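Local atomic coordinates of TTHB210-like domain-containing protein (Thermus thermophilus, PDB entry 3VG8), a protein that is of unknown function but assembles into a novel homodecamer and is controlled by the sigma-E/anti-sigma-E regulatory system. Residues F[41-46]-F[100-105]. The protein carries 1 engineered substitution. Numbering follows the deposited sequence.
Sequences NLVKVV and VLVSVD
L101 pairs with strand 42-50 at a classic beta bulge, where V43 and K44 both face A35 of strand 33-36; the carbonyl of V43 receives the single hydrogen bond between 41-46 and 100-105. L101 N donates to V43 O at 2.9 Å; the N-H points almost straight at the oxygen (169°), with the nitrogen tilted 25° from the carbonyl plane. The same oxygen is bordered by carbon: L101 CG, set beside its own backbone N (chi1 -35°), lies 3.6 Å from V43 O, and V100 CG1 also packs against it. Beside this bond, K44 and V100 make an antiparallel non-hydrogen-bonded pair, with K44 CB 3.9 Å from V100 CA. The contact thus joins the middle strand of the antiparallel sheet, 42-50, to its neighbour 94-100, where the latter ends and the chain turns into helix 104-110. L101 CD1 touches CG and CD2 of L42, both at 3.7 Å. Farther along, V43 CG1 meets V102 CG2 more loosely, at 4.1 Å. The K44 chain is extended beyond CG and leads away from 100-105, its NZ forming salt bridges with E98 and E107. L101 O accepts a hydrogen bond from R75 of a neighbouring subunit, which also packs on V102.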
# COMPACT_ATOMS: atom_id res chain seq x y z
N ASN F 41 4.16 -6.30 33.00
CA ASN F 41 5.22 -5.38 32.60
C ASN F 41 4.73 -3.94 32.82
O ASN F 41 3.57 -3.63 32.54
CB ASN F 41 5.53 -5.52 31.11
CG ASN F 41 6.00 -6.90 30.75
OD1 ASN F 41 6.90 -7.43 31.38
ND2 ASN F 41 5.40 -7.48 29.71
N LEU F 42 5.61 -3.07 33.32
CA LEU F 42 5.26 -1.67 33.53
C LEU F 42 5.22 -0.96 32.17
O LEU F 42 6.21 -0.91 31.44
CB LEU F 42 6.30 -1.00 34.42
CG LEU F 42 6.11 0.51 34.64
CD1 LEU F 42 4.79 0.78 35.34
CD2 LEU F 42 7.29 1.04 35.48
N VAL F 43 4.06 -0.40 31.84
CA VAL F 43 3.83 0.29 30.58
C VAL F 43 4.06 1.80 30.66
O VAL F 43 4.62 2.42 29.74
CB VAL F 43 2.38 0.02 30.09
CG1 VAL F 43 2.09 0.74 28.78
CG2 VAL F 43 2.19 -1.48 29.88
N LYS F 44 3.62 2.41 31.76
CA LYS F 44 3.76 3.85 31.90
C LYS F 44 3.62 4.36 33.32
O LYS F 44 3.09 3.69 34.18
CB LYS F 44 2.76 4.59 31.00
CG LYS F 44 1.27 4.31 31.28
CD LYS F 44 0.40 5.11 30.29
CE LYS F 44 -1.07 4.70 30.26
NZ LYS F 44 -1.83 5.39 29.16
N VAL F 45 4.13 5.58 33.52
CA VAL F 45 4.15 6.29 34.78
C VAL F 45 3.27 7.54 34.59
O VAL F 45 3.56 8.39 33.75
CB VAL F 45 5.60 6.70 35.08
CG1 VAL F 45 5.68 7.49 36.37
CG2 VAL F 45 6.46 5.45 35.16
N VAL F 46 2.20 7.64 35.37
CA VAL F 46 1.24 8.73 35.20
C VAL F 46 1.11 9.73 36.36
O VAL F 46 0.75 9.36 37.46
CB VAL F 46 -0.16 8.13 34.91
CG1 VAL F 46 -1.17 9.24 34.63
CG2 VAL F 46 -0.10 7.17 33.74
N VAL F 100 5.73 7.14 29.03
CA VAL F 100 5.46 5.83 28.44
C VAL F 100 6.73 5.08 28.08
O VAL F 100 7.58 5.59 27.39
CB VAL F 100 4.53 5.98 27.21
CG1 VAL F 100 3.98 4.62 26.78
CG2 VAL F 100 3.36 6.95 27.55
N LEU F 101 6.85 3.85 28.55
CA LEU F 101 8.05 3.07 28.36
C LEU F 101 8.10 2.15 27.14
O LEU F 101 9.01 1.34 27.02
CB LEU F 101 8.32 2.28 29.64
CG LEU F 101 7.92 3.09 30.90
CD1 LEU F 101 8.24 2.27 32.15
CD2 LEU F 101 8.67 4.42 30.94
N VAL F 102 7.10 2.27 26.26
CA VAL F 102 7.03 1.51 25.01
C VAL F 102 6.44 2.44 23.93
O VAL F 102 5.89 3.51 24.25
CB VAL F 102 6.10 0.28 25.14
CG1 VAL F 102 6.70 -0.75 26.07
CG2 VAL F 102 4.73 0.72 25.66
N SER F 103 6.53 2.05 22.67
CA SER F 103 6.01 2.86 21.56
C SER F 103 4.53 3.14 21.77
O SER F 103 3.83 2.37 22.43
CB SER F 103 6.19 2.13 20.23
OG SER F 103 5.24 1.07 20.13
N VAL F 104 4.04 4.22 21.15
CA VAL F 104 2.65 4.59 21.31
C VAL F 104 1.72 3.51 20.78
O VAL F 104 0.65 3.29 21.35
CB VAL F 104 2.35 5.97 20.63
CG1 VAL F 104 2.63 5.91 19.12
CG2 VAL F 104 0.91 6.37 20.90
N ASP F 105 2.12 2.80 19.73
CA ASP F 105 1.27 1.73 19.21
C ASP F 105 1.25 0.54 20.18
O ASP F 105 0.20 -0.07 20.40
CB ASP F 105 1.72 1.28 17.82
CG ASP F 105 1.51 2.36 16.76
OD1 ASP F 105 0.44 3.00 16.73
OD2 ASP F 105 2.43 2.56 15.94